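Side-chain contacts in luciferase-like monooxygenase (Streptomyces bottropensis, PDB 4US5), which probably acts as a flavin-dependent monooxygenase of the bacterial luciferase family, incorporating oxygen into an organic substrate: residues L62-A67 with R95-L100; V80-S83 with K89-E92. All coordinates share one frame; numbering follows the deposited sequence.

Contact 1: L62-A67 with R95-L100; sequences LIARIA and RTLHAL. With NA (sodium ion), chain P.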
ATOM      1  N   LEU B  62       1.711   3.746   4.189  1.00 16.03           N
ATOM      2  CA  LEU B  62       1.726   5.065   4.795  1.00 16.37           C
ATOM      3  C   LEU B  62       1.715   6.206   3.742  1.00 15.97           C
ATOM      4  O   LEU B  62       1.099   7.224   3.952  1.00 15.26           O
ATOM      5  CB  LEU B  62       2.931   5.196   5.748  1.00 17.12           C
ATOM      6  CG  LEU B  62       2.865   6.306   6.789  1.00 21.61           C
ATOM      7  CD1 LEU B  62       1.650   6.216   7.675  1.00 20.10           C
ATOM      8  CD2 LEU B  62       4.120   6.386   7.648  1.00 22.44           C
ATOM      9  N   ILE B  63       2.375   5.991   2.598  1.00 15.44           N
ATOM     10  CA  ILE B  63       2.316   6.924   1.492  1.00 14.86           C
ATOM     11  C   ILE B  63       0.882   7.119   1.017  1.00 16.19           C
ATOM     12  O   ILE B  63       0.412   8.261   0.823  1.00 16.52           O
ATOM     13  CB  ILE B  63       3.234   6.486   0.333  1.00 14.86           C
ATOM     14  CG1 ILE B  63       4.694   6.522   0.798  1.00 14.74           C
ATOM     15  CG2 ILE B  63       3.019   7.367  -0.880  1.00 15.07           C
ATOM     16  CD1 ILE B  63       5.573   5.651  -0.024  1.00 15.56           C
ATOM     17  N   ALA B  64       0.165   6.038   0.848  1.00 14.65           N
ATOM     18  CA  ALA B  64      -1.220   6.111   0.383  1.00 16.25           C
ATOM     19  C   ALA B  64      -2.074   6.967   1.324  1.00 16.17           C
ATOM     20  O   ALA B  64      -2.955   7.720   0.884  1.00 18.94           O
ATOM     21  CB  ALA B  64      -1.776   4.701   0.286  1.00 16.73           C
ATOM     22  N   ARG B  65      -1.822   6.852   2.616  1.00 16.22           N
ATOM     23  CA  ARG B  65      -2.554   7.640   3.597  1.00 15.00           C
ATOM     24  C   ARG B  65      -2.099   9.090   3.627  1.00 16.38           C
ATOM     25  O   ARG B  65      -2.909  10.008   3.605  1.00 16.74           O
ATOM     26  CB  ARG B  65      -2.418   7.019   4.970  1.00 14.73           C
ATOM     27  CG  ARG B  65      -3.016   7.852   6.116  1.00 15.40           C
ATOM     28  CD  ARG B  65      -4.499   8.137   5.903  1.00 15.28           C
ATOM     29  NE  ARG B  65      -5.030   8.844   7.055  1.00 17.39           N
ATOM     30  CZ  ARG B  65      -5.232   8.321   8.257  1.00 17.35           C
ATOM     31  NH1 ARG B  65      -5.096   7.032   8.474  1.00 17.96           N
ATOM     32  NH2 ARG B  65      -5.605   9.117   9.271  1.00 19.27           N
ATOM     33  N   ILE B  66      -0.791   9.292   3.723  1.00 14.73           N
ATOM     34  CA  ILE B  66      -0.258  10.644   3.891  1.00 15.21           C
ATOM     35  C   ILE B  66      -0.527  11.537   2.691  1.00 15.62           C
ATOM     36  O   ILE B  66      -0.788  12.724   2.869  1.00 16.33           O
ATOM     37  CB  ILE B  66       1.259  10.622   4.241  1.00 15.92           C
ATOM     38  CG1 ILE B  66       1.411  10.113   5.691  1.00 16.11           C
ATOM     39  CG2 ILE B  66       1.897  11.986   3.995  1.00 16.11           C
ATOM     40  CD1 ILE B  66       2.825   9.900   6.143  1.00 17.38           C
ATOM     41  N   ALA B  67      -0.518  10.975   1.484  1.00 15.95           N
ATOM     42  CA  ALA B  67      -0.870  11.762   0.289  1.00 13.97           C
ATOM     43  C   ALA B  67      -2.311  12.246   0.327  1.00 17.54           C
ATOM     44  O   ALA B  67      -2.627  13.324  -0.207  1.00 15.84           O
ATOM     45  CB  ALA B  67      -0.599  10.995  -0.957  1.00 14.49           C
ATOM     46  N   ARG B  95       2.317   3.084  -9.610  1.00 19.05           N
ATOM     47  CA  ARG B  95       1.355   3.567 -10.583  1.00 19.41           C
ATOM     48  C   ARG B  95      -0.031   3.792  -9.956  1.00 19.64           C
ATOM     49  O   ARG B  95      -0.739   4.716 -10.344  1.00 19.19           O
ATOM     50  CB  ARG B  95       1.247   2.609 -11.797  1.00 22.63           C
ATOM     51  CG  ARG B  95       2.471   2.635 -12.734  1.00 25.27           C
ATOM     52  CD  ARG B  95       2.075   2.493 -14.189  1.00 28.63           C
ATOM     53  NE  ARG B  95       1.467   3.753 -14.513  1.00 34.42           N
ATOM     54  CZ  ARG B  95       2.131   4.824 -14.940  1.00 34.94           C
ATOM     55  NH1 ARG B  95       3.419   4.765 -15.258  1.00 35.72           N
ATOM     56  NH2 ARG B  95       1.478   5.945 -15.078  1.00 36.71           N
ATOM     57  N   THR B  96      -0.427   2.911  -9.053  1.00 18.09           N
ATOM     58  CA  THR B  96      -1.703   3.065  -8.350  1.00 17.99           C
ATOM     59  C   THR B  96      -1.666   4.345  -7.495  1.00 16.94           C
ATOM     60  O   THR B  96      -2.579   5.178  -7.551  1.00 15.95           O
ATOM     61  CB  THR B  96      -2.022   1.802  -7.480  1.00 18.98           C
ATOM     62  OG1 THR B  96      -1.965   0.613  -8.301  1.00 19.32           O
ATOM     63  CG2 THR B  96      -3.382   1.929  -6.842  1.00 18.75           C
ATOM     64  N   LEU B  97      -0.552   4.587  -6.806  1.00 16.25           N
ATOM     65  CA  LEU B  97      -0.391   5.820  -6.050  1.00 17.09           C
ATOM     66  C   LEU B  97      -0.471   7.027  -6.954  1.00 17.10           C
ATOM     67  O   LEU B  97      -1.142   8.002  -6.634  1.00 17.02           O
ATOM     68  CB  LEU B  97       0.925   5.802  -5.251  1.00 15.55           C
ATOM     69  CG  LEU B  97       0.950   4.861  -4.027  1.00 15.18           C
ATOM     70  CD1 LEU B  97       2.360   4.641  -3.527  1.00 14.77           C
ATOM     71  CD2 LEU B  97       0.102   5.394  -2.898  1.00 15.41           C
ATOM     72  N   HIS B  98       0.222   6.949  -8.095  1.00 17.11           N
ATOM     73  CA  HIS B  98       0.223   8.057  -9.060  1.00 17.58           C
ATOM     74  C   HIS B  98      -1.189   8.311  -9.587  1.00 17.97           C
ATOM     75  O   HIS B  98      -1.571   9.458  -9.791  1.00 18.63           O
ATOM     76  CB  HIS B  98       1.209   7.747 -10.182  1.00 19.65           C
ATOM     77  CG  HIS B  98       1.142   8.685 -11.340  1.00 20.49           C
ATOM     78  ND1 HIS B  98       1.661   9.959 -11.285  1.00 21.29           N
ATOM     79  CD2 HIS B  98       0.697   8.508 -12.610  1.00 20.20           C
ATOM     80  CE1 HIS B  98       1.513  10.540 -12.465  1.00 22.84           C
ATOM     81  NE2 HIS B  98       0.908   9.685 -13.283  1.00 20.63           N
ATOM     82  N   ALA B  99      -1.973   7.255  -9.768  1.00 17.70           N
ATOM     83  CA  ALA B  99      -3.336   7.410 -10.285  1.00 19.25           C
ATOM     84  C   ALA B  99      -4.254   8.062  -9.252  1.00 18.78           C
ATOM     85  O   ALA B  99      -5.157   8.823  -9.613  1.00 18.28           O
ATOM     86  CB  ALA B  99      -3.881   6.067 -10.737  1.00 18.74           C
ATOM     87  N   LEU B 100      -3.969   7.848  -7.955  1.00 18.26           N
ATOM     88  CA  LEU B 100      -4.668   8.520  -6.870  1.00 16.48           C
ATOM     89  C   LEU B 100      -4.176   9.963  -6.658  1.00 19.01           C
ATOM     90  O   LEU B 100      -4.966  10.834  -6.288  1.00 16.36           O
ATOM     91  CB  LEU B 100      -4.481   7.749  -5.574  1.00 18.11           C
ATOM     92  CG  LEU B 100      -5.310   6.491  -5.400  1.00 17.01           C
ATOM     93  CD1 LEU B 100      -4.866   5.754  -4.140  1.00 18.61           C
ATOM     94  CD2 LEU B 100      -6.780   6.851  -5.291  1.00 18.39           C
TER
HETATM   95 NA    NA P1339       3.514  10.831  -9.306  1.00 28.42          NA
HETATM   96  O   HOH W   1       5.631  12.572 -10.236  1.00 21.90           O
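Beside the packing of Leu-97 against Ile-63 and Ala-64, atom ND1 of the next residue, His-98, holds a sodium ion at 2.9 Å. A water also lies 2.9 Å from the sodium, and Ile-105 completes the recorded site. Both distances are long for sodium, which suggests weak coordination. The imidazole is tied at both of its nitrogens, because NE2 hydrogen-bonds to the carbonyl O of Pro-163. This fixes the rotation of the ring. The torsion chi1 of 170° sets CG of His-98 opposite the backbone N, and the ring takes no part in the packing on 62-67.

Between the two helices the contact is wholly apolar. Leu-97 carries the contact on its side. Its CD1 is nearest to CG2 of Ile-63, at 3.9 Å. Its CD2 lies over Ala-64 while staying 4.1 Å from CG2 of Ile-63. This CD2 is 3.6 Å from CA and 3.8 Å from CB of Ala-64. The small Ala-64 lets the leucine tip come right up to the helix backbone. The side chains of Ile-63 and Leu-97 cross at about a right angle. In Ile-63, chi1 of -64° turns the CG2 branch to Leu-97.

All three touching residues are buried. Ile-63 also packs on Val-45 of strand 42-45 and on Val-75 and Ser-77 of strand 74-81. Leu-97 reaches further, to Ile-61 of the second subunit. The contact therefore belongs both to the packing within the chain and to the dimer contact. Helices 59-68 and 87-100 follow successive strands of the parallel sheet, and their side-by-side packing outside those strands is characteristic of the TIM-barrel fold of luciferase-like monooxygenases.

Contact 2: V80-S83 with K89-E92; sequences VLLS and KVAE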
ATOM      1  N   VAL B  80      11.994   2.201  -0.951  1.00 20.12           N
ATOM      2  CA  VAL B  80      11.574   0.831  -1.144  1.00 18.32           C
ATOM      3  C   VAL B  80      12.791  -0.070  -1.388  1.00 19.93           C
ATOM      4  O   VAL B  80      13.639   0.227  -2.202  1.00 18.94           O
ATOM      5  CB  VAL B  80      10.595   0.722  -2.334  1.00 19.25           C
ATOM      6  CG1 VAL B  80      10.441  -0.727  -2.793  1.00 20.10           C
ATOM      7  CG2 VAL B  80       9.255   1.289  -1.939  1.00 20.62           C
ATOM      8  N   LEU B  81      12.838  -1.186  -0.679  1.00 19.45           N
ATOM      9  CA  LEU B  81      13.960  -2.147  -0.803  1.00 19.30           C
ATOM     10  C   LEU B  81      13.737  -3.094  -1.996  1.00 18.38           C
ATOM     11  O   LEU B  81      13.234  -4.219  -1.871  1.00 18.43           O
ATOM     12  CB  LEU B  81      14.123  -2.882   0.492  1.00 20.35           C
ATOM     13  CG  LEU B  81      14.308  -1.986   1.700  1.00 19.64           C
ATOM     14  CD1 LEU B  81      14.488  -2.843   2.951  1.00 20.01           C
ATOM     15  CD2 LEU B  81      15.427  -0.961   1.566  1.00 19.68           C
ATOM     16  N   LEU B  82      14.068  -2.581  -3.170  1.00 20.80           N
ATOM     17  CA  LEU B  82      13.671  -3.174  -4.431  1.00 20.65           C
ATOM     18  C   LEU B  82      14.234  -4.587  -4.619  1.00 21.63           C
ATOM     19  O   LEU B  82      13.632  -5.394  -5.323  1.00 22.14           O
ATOM     20  CB  LEU B  82      14.092  -2.278  -5.589  1.00 20.70           C
ATOM     21  CG  LEU B  82      13.741  -2.739  -6.988  1.00 18.91           C
ATOM     22  CD1 LEU B  82      12.261  -2.949  -7.190  1.00 21.81           C
ATOM     23  CD2 LEU B  82      14.276  -1.716  -8.009  1.00 21.37           C
ATOM     24  N   SER B  83      15.342  -4.895  -3.945  1.00 22.47           N
ATOM     25  CA  SER B  83      15.918  -6.233  -4.053  1.00 25.87           C
ATOM     26  C   SER B  83      15.005  -7.298  -3.525  1.00 25.73           C
ATOM     27  O   SER B  83      15.211  -8.461  -3.807  1.00 25.07           O
ATOM     28  CB  SER B  83      17.237  -6.335  -3.309  1.00 27.36           C
ATOM     29  OG  SER B  83      18.203  -5.486  -3.886  1.00 34.56           O
ATOM     30  N   LYS B  89       5.684  -5.573  -9.627  1.00 19.21           N
ATOM     31  CA  LYS B  89       4.848  -5.288  -8.453  1.00 18.21           C
ATOM     32  C   LYS B  89       5.084  -3.893  -7.949  1.00 16.71           C
ATOM     33  O   LYS B  89       4.144  -3.148  -7.698  1.00 18.68           O
ATOM     34  CB  LYS B  89       5.112  -6.305  -7.358  1.00 18.50           C
ATOM     35  CG  LYS B  89       4.400  -6.015  -6.033  1.00 18.92           C
ATOM     36  CD  LYS B  89       2.906  -5.838  -6.185  1.00 19.41           C
ATOM     37  CE  LYS B  89       2.246  -5.689  -4.810  1.00 20.90           C
ATOM     38  NZ  LYS B  89       0.766  -5.543  -4.906  1.00 20.83           N
ATOM     39  N   VAL B  90       6.330  -3.513  -7.762  1.00 17.93           N
ATOM     40  CA  VAL B  90       6.625  -2.159  -7.324  1.00 17.02           C
ATOM     41  C   VAL B  90       6.058  -1.098  -8.284  1.00 18.78           C
ATOM     42  O   VAL B  90       5.497  -0.083  -7.852  1.00 16.29           O
ATOM     43  CB  VAL B  90       8.138  -1.972  -7.091  1.00 18.10           C
ATOM     44  CG1 VAL B  90       8.481  -0.524  -6.731  1.00 19.07           C
ATOM     45  CG2 VAL B  90       8.607  -2.893  -5.977  1.00 18.85           C
ATOM     46  N   ALA B  91       6.252  -1.314  -9.581  1.00 19.37           N
ATOM     47  CA  ALA B  91       5.724  -0.415 -10.591  1.00 18.52           C
ATOM     48  C   ALA B  91       4.208  -0.273 -10.483  1.00 18.65           C
ATOM     49  O   ALA B  91       3.685   0.828 -10.533  1.00 16.98           O
ATOM     50  CB  ALA B  91       6.125  -0.899 -11.988  1.00 19.80           C
ATOM     51  N   GLU B  92       3.518  -1.386 -10.329  1.00 17.33           N
ATOM     52  CA  GLU B  92       2.062  -1.373 -10.178  1.00 18.62           C
ATOM     53  C   GLU B  92       1.618  -0.590  -8.929  1.00 18.24           C
ATOM     54  O   GLU B  92       0.698   0.208  -8.975  1.00 17.86           O
ATOM     55  CB  GLU B  92       1.516  -2.771 -10.048  1.00 19.30           C
ATOM     56  CG  GLU B  92       1.539  -3.578 -11.313  1.00 22.75           C
ATOM     57  CD  GLU B  92       1.004  -4.971 -11.110  1.00 23.12           C
ATOM     58  OE1 GLU B  92       1.130  -5.504  -9.967  1.00 23.19           O
ATOM     59  OE2 GLU B  92       0.538  -5.578 -12.136  1.00 22.63           O
TER
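Val-90 meets Val-80 and Leu-82 through one methyl, CG2. Leu-82 brings CD1 to this methyl at 3.9 Å, and the two side chains cross obliquely. Val-80 comes from a different direction, with its CG1 at 4.3 Å from CG2 of Val-90. Seen from CG2, the two partners lie about 80° apart. The second methyl of Val-90, CG1, is a little further off, 4.4 Å from CG1 of Val-80 and 4.5 Å from CD1 of Leu-82.

The bond from CA to CB of Val-90 points toward the 80-83 segment. Its chi1 of 176° puts CG1 opposite the backbone N, which leaves CG2 nearest to Leu-82 and Val-80. In Leu-82, CG stands opposite its own N (chi1 -179°), and the side chain extends until CD1 reaches the helix. Leu-81 is the centre of an inverse gamma turn, and its side chain points away from the helix. Residues 80 and 82, either side of it in the sequence, both reach the same valine. The contact is modest in area, with normal methyl packing.

A bound sodium ion lies about 4 Å from the side chain of Val-80, nearest atoms. Lys-89 forms a salt bridge with Glu-60 of the second subunit, and Glu-92 hydrogen-bonds to His-49 of that subunit. Val-90 packs also on Leu-107 and Leu-82 on Ile-109, both of strand 105-110, while Leu-82 touches Arg-140 of helix 134-147. The contact thus lies within the beta-alpha-beta unit of strand 74-81, helix 87-100 and strand 105-110.

How the contacts relate
Contacts 1 and 2 share helix 87-100 and lie about 14 Å apart between their centres. Contact 2 uses its early part and contact 1 its last turns. Both are buried and apolar where the segments touch, and both lie on the same side of the chain's centre. Their partners differ. Contact 1 joins two helices outside the barrel strands, while contact 2 joins the helix to strand 74-81 and the 3-10 segment that follows it. Both have bonds across the dimer at their margins, from Arg-65 in contact 1 and from Lys-89 and Glu-92 in contact 2. The sodium-binding histidine of contact 1 is the difference.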